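Local coordinates for polar amino acid ABC uptake transporter substrate binding protein (Streptococcus thermophilus LMG 18311, PDB 3HV1) that probably binds a polar amino acid outside the membrane and delivers it to an ABC transporter for uptake, at residues A98-V110 and F247-R260. Numbering follows the deposited sequence.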
# COMPACT_ATOMS: atom_id res chain seq x y z
N ALA A 98 -1.00 16.28 6.36
CA ALA A 98 -1.44 15.21 7.23
C ALA A 98 -0.84 13.83 6.98
O ALA A 98 -0.21 13.58 5.96
CB ALA A 98 -2.96 15.12 7.19
N ASP A 99 -1.07 12.95 7.95
CA ASP A 99 -0.62 11.56 7.88
C ASP A 99 -1.88 10.72 7.66
O ASP A 99 -2.94 11.04 8.20
CB ASP A 99 0.07 11.15 9.17
CG ASP A 99 1.56 11.46 9.16
OD1 ASP A 99 2.05 11.98 8.13
OD2 ASP A 99 2.24 11.17 10.17
N PHE A 100 -1.75 9.66 6.88
CA PHE A 100 -2.89 8.81 6.54
C PHE A 100 -2.91 7.41 7.11
O PHE A 100 -1.87 6.80 7.34
CB PHE A 100 -2.98 8.68 5.01
CG PHE A 100 -3.43 9.92 4.32
CD1 PHE A 100 -4.78 10.12 4.04
CD2 PHE A 100 -2.51 10.89 3.94
CE1 PHE A 100 -5.21 11.26 3.40
CE2 PHE A 100 -2.94 12.05 3.29
CZ PHE A 100 -4.29 12.23 3.02
N THR A 101 -4.12 6.90 7.32
CA THR A 101 -4.27 5.53 7.79
C THR A 101 -4.11 4.75 6.49
O THR A 101 -3.96 5.34 5.42
CB THR A 101 -5.69 5.20 8.28
OG1 THR A 101 -6.62 5.46 7.21
CG2 THR A 101 -6.06 6.02 9.50
N GLU A 102 -4.14 3.43 6.61
CA GLU A 102 -4.08 2.56 5.45
C GLU A 102 -5.43 2.77 4.76
O GLU A 102 -6.38 3.25 5.38
CB GLU A 102 -3.96 1.10 5.91
CG GLU A 102 -2.66 0.78 6.61
CD GLU A 102 -1.46 1.17 5.78
OE1 GLU A 102 -1.46 0.84 4.57
OE2 GLU A 102 -0.53 1.81 6.32
N PRO A 103 -5.53 2.43 3.46
CA PRO A 103 -6.81 2.62 2.76
C PRO A 103 -7.84 1.58 3.20
O PRO A 103 -7.49 0.42 3.39
CB PRO A 103 -6.43 2.49 1.29
CG PRO A 103 -5.28 1.50 1.34
CD PRO A 103 -4.47 2.02 2.51
N TYR A 104 -9.10 1.98 3.36
CA TYR A 104 -10.12 1.01 3.78
C TYR A 104 -11.03 0.56 2.62
O TYR A 104 -11.78 -0.41 2.75
CB TYR A 104 -10.95 1.57 4.95
CG TYR A 104 -11.59 2.93 4.71
CD1 TYR A 104 -12.86 3.03 4.15
CD2 TYR A 104 -10.89 4.11 5.00
CE1 TYR A 104 -13.43 4.29 3.88
CE2 TYR A 104 -11.45 5.36 4.74
CZ TYR A 104 -12.72 5.44 4.17
OH TYR A 104 -13.27 6.67 3.89
N MSE A 105 -10.98 1.26 1.50
CA MSE A 105 -11.77 0.87 0.34
C MSE A 105 -11.33 1.58 -0.93
O MSE A 105 -10.76 2.67 -0.88
CB MSE A 105 -13.28 1.10 0.59
CG MSE A 105 -13.88 2.38 -0.02
SE MSE A 105 -15.81 2.41 -0.12
CE MSE A 105 -16.05 1.55 -1.84
N VAL A 106 -11.57 0.94 -2.07
CA VAL A 106 -11.19 1.52 -3.34
C VAL A 106 -12.40 1.95 -4.14
O VAL A 106 -13.37 1.22 -4.27
CB VAL A 106 -10.37 0.54 -4.20
CG1 VAL A 106 -10.12 1.15 -5.58
CG2 VAL A 106 -9.07 0.22 -3.52
N ASN A 107 -12.34 3.17 -4.65
CA ASN A 107 -13.40 3.67 -5.48
C ASN A 107 -12.83 3.79 -6.87
O ASN A 107 -11.68 4.20 -7.05
CB ASN A 107 -13.90 5.03 -5.01
CG ASN A 107 -14.99 5.56 -5.89
OD1 ASN A 107 -15.89 4.82 -6.31
ND2 ASN A 107 -14.93 6.86 -6.20
N GLU A 108 -13.62 3.40 -7.86
CA GLU A 108 -13.17 3.45 -9.24
C GLU A 108 -14.40 3.40 -10.13
O GLU A 108 -15.49 3.10 -9.66
CB GLU A 108 -12.28 2.25 -9.55
CG GLU A 108 -13.03 0.92 -9.56
CD GLU A 108 -12.12 -0.27 -9.79
OE1 GLU A 108 -11.27 -0.20 -10.71
OE2 GLU A 108 -12.25 -1.27 -9.06
N GLN A 109 -14.22 3.72 -11.40
CA GLN A 109 -15.33 3.68 -12.34
C GLN A 109 -15.69 2.22 -12.56
O GLN A 109 -14.80 1.37 -12.72
CB GLN A 109 -14.93 4.30 -13.68
CG GLN A 109 -14.60 5.76 -13.59
CD GLN A 109 -15.73 6.55 -12.96
OE1 GLN A 109 -16.88 6.47 -13.40
NE2 GLN A 109 -15.42 7.31 -11.93
N VAL A 110 -16.99 1.92 -12.55
CA VAL A 110 -17.45 0.56 -12.80
C VAL A 110 -18.42 0.62 -13.97
O VAL A 110 -19.09 1.63 -14.17
CB VAL A 110 -18.20 -0.05 -11.59
CG1 VAL A 110 -17.21 -0.26 -10.43
CG2 VAL A 110 -19.35 0.85 -11.17
N PHE A 247 -23.16 -0.86 0.49
CA PHE A 247 -22.82 -1.25 -0.88
C PHE A 247 -23.27 -2.62 -1.38
O PHE A 247 -23.12 -2.92 -2.55
CB PHE A 247 -21.30 -1.12 -1.06
CG PHE A 247 -20.75 0.23 -0.67
CD1 PHE A 247 -21.17 1.38 -1.34
CD2 PHE A 247 -19.85 0.35 0.38
CE1 PHE A 247 -20.70 2.64 -0.97
CE2 PHE A 247 -19.37 1.61 0.76
CZ PHE A 247 -19.79 2.75 0.09
N GLY A 248 -23.82 -3.45 -0.50
CA GLY A 248 -24.27 -4.76 -0.95
C GLY A 248 -23.15 -5.74 -1.26
O GLY A 248 -23.36 -6.79 -1.86
N GLU A 249 -21.93 -5.37 -0.87
CA GLU A 249 -20.77 -6.22 -1.06
C GLU A 249 -19.67 -5.80 -0.09
O GLU A 249 -19.78 -4.78 0.59
CB GLU A 249 -20.27 -6.16 -2.52
CG GLU A 249 -19.53 -4.91 -2.93
CD GLU A 249 -19.01 -5.01 -4.36
OE1 GLU A 249 -19.83 -5.06 -5.30
OE2 GLU A 249 -17.77 -5.04 -4.55
N ASP A 250 -18.63 -6.62 -0.00
CA ASP A 250 -17.49 -6.38 0.89
C ASP A 250 -16.44 -5.54 0.17
O ASP A 250 -15.77 -6.02 -0.76
CB ASP A 250 -16.91 -7.74 1.30
CG ASP A 250 -15.70 -7.61 2.21
OD1 ASP A 250 -15.34 -6.47 2.57
OD2 ASP A 250 -15.11 -8.66 2.55
N VAL A 251 -16.28 -4.29 0.60
CA VAL A 251 -15.31 -3.39 -0.05
C VAL A 251 -13.94 -3.32 0.63
O VAL A 251 -13.10 -2.52 0.24
CB VAL A 251 -15.88 -1.97 -0.14
CG1 VAL A 251 -17.23 -2.00 -0.85
CG2 VAL A 251 -16.02 -1.36 1.25
N ALA A 252 -13.72 -4.15 1.63
CA ALA A 252 -12.46 -4.13 2.35
C ALA A 252 -11.23 -4.29 1.47
O ALA A 252 -11.20 -5.15 0.59
CB ALA A 252 -12.46 -5.20 3.43
N THR A 253 -10.22 -3.46 1.72
CA THR A 253 -8.96 -3.54 0.99
C THR A 253 -8.17 -4.66 1.63
O THR A 253 -8.50 -5.11 2.73
CB THR A 253 -8.14 -2.26 1.14
OG1 THR A 253 -7.98 -1.98 2.53
CG2 THR A 253 -8.83 -1.07 0.45
N ASP A 254 -7.11 -5.11 0.97
CA ASP A 254 -6.29 -6.16 1.54
C ASP A 254 -5.71 -5.72 2.89
O ASP A 254 -5.54 -6.53 3.80
CB ASP A 254 -5.17 -6.55 0.57
CG ASP A 254 -5.69 -7.34 -0.62
OD1 ASP A 254 -6.72 -8.04 -0.46
OD2 ASP A 254 -5.08 -7.26 -1.70
N GLN A 255 -5.41 -4.42 3.03
CA GLN A 255 -4.87 -3.93 4.30
C GLN A 255 -5.86 -4.13 5.44
O GLN A 255 -5.48 -4.58 6.53
CB GLN A 255 -4.50 -2.44 4.19
CG GLN A 255 -3.28 -2.18 3.31
CD GLN A 255 -3.65 -1.77 1.91
OE1 GLN A 255 -4.67 -2.22 1.36
NE2 GLN A 255 -2.82 -0.94 1.30
N VAL A 256 -7.13 -3.81 5.20
CA VAL A 256 -8.16 -3.98 6.22
C VAL A 256 -8.26 -5.47 6.58
O VAL A 256 -8.55 -5.82 7.72
CB VAL A 256 -9.54 -3.48 5.70
CG1 VAL A 256 -10.67 -4.03 6.56
CG2 VAL A 256 -9.57 -1.96 5.74
N LYS A 257 -8.01 -6.33 5.59
CA LYS A 257 -8.07 -7.77 5.79
C LYS A 257 -6.84 -8.34 6.51
O LYS A 257 -6.78 -9.52 6.82
CB LYS A 257 -8.23 -8.48 4.45
CG LYS A 257 -9.55 -8.22 3.76
CD LYS A 257 -9.64 -8.97 2.44
CE LYS A 257 -10.99 -8.75 1.75
NZ LYS A 257 -11.06 -9.44 0.43
N GLY A 258 -5.85 -7.49 6.77
CA GLY A 258 -4.65 -7.93 7.45
C GLY A 258 -3.55 -8.48 6.55
O GLY A 258 -2.55 -8.99 7.05
N LYS A 259 -3.74 -8.37 5.24
CA LYS A 259 -2.76 -8.85 4.27
C LYS A 259 -1.77 -7.73 3.93
O LYS A 259 -2.04 -6.91 3.06
CB LYS A 259 -3.46 -9.30 2.99
CG LYS A 259 -4.53 -10.35 3.19
CD LYS A 259 -5.24 -10.66 1.89
CE LYS A 259 -6.21 -11.82 2.04
NZ LYS A 259 -7.25 -11.57 3.09
N ARG A 260 -0.62 -7.72 4.61
CA ARG A 260 0.37 -6.67 4.37
C ARG A 260 1.43 -7.03 3.32
O ARG A 260 2.27 -6.20 2.99
CB ARG A 260 1.08 -6.28 5.68
CG ARG A 260 0.40 -6.76 6.97
CD ARG A 260 -1.03 -6.23 7.16
NE ARG A 260 -1.09 -4.78 7.40
CZ ARG A 260 -1.08 -3.86 6.44
NH1 ARG A 260 -1.01 -4.22 5.16
NH2 ARG A 260 -1.14 -2.57 6.76
O HOH W 1 -12.30 -1.72 -2.19
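Met-105, a selenomethionine, lies against Val-251 and Phe-247 in this two-lobed periplasmic-binding-protein fold, probably near the hinge between the lobes, as in family 3 solute-binding proteins; here the crossing segment 98-110 is met by the tail that follows helix 238-247. Beta-branched Val-251 turns both methyls to it, and CB of Met-105 rests 3.7 Å from Val-251 CG2. Beyond it, SE reaches 3.8 Å from Phe-247 CE2, an oblique Met-aromatic contact. The chain then bends at its last torsion (chi3 -87°), which brings CE over one face of the ring, near its rim, and within 3.9 Å of Val-251 CG1. A long, flexible, apolar side chain can reach both partners. Farther along, Thr-253 serves with both branches: CG2 packs on the Tyr-104–Met-105 peptide, while OG1 donates to Pro-103 O at 2.6 Å, tilted out of the carbonyl plane, and weakly accepts from Val-256 N. Pro-103 presents CG and CD of its compact, puckered ring to the Gln-255 amide, CG lying 3.5 Å from NE2. Antiparallel strand 209-215 pairs with the crossing segment, Phe-211 sharing backbone hydrogen bonds with Tyr-104 and Met-105. Between the two backbones a water accepts from Val-106 N at 2.8 Å and donates to Val-251 O at 2.7 Å.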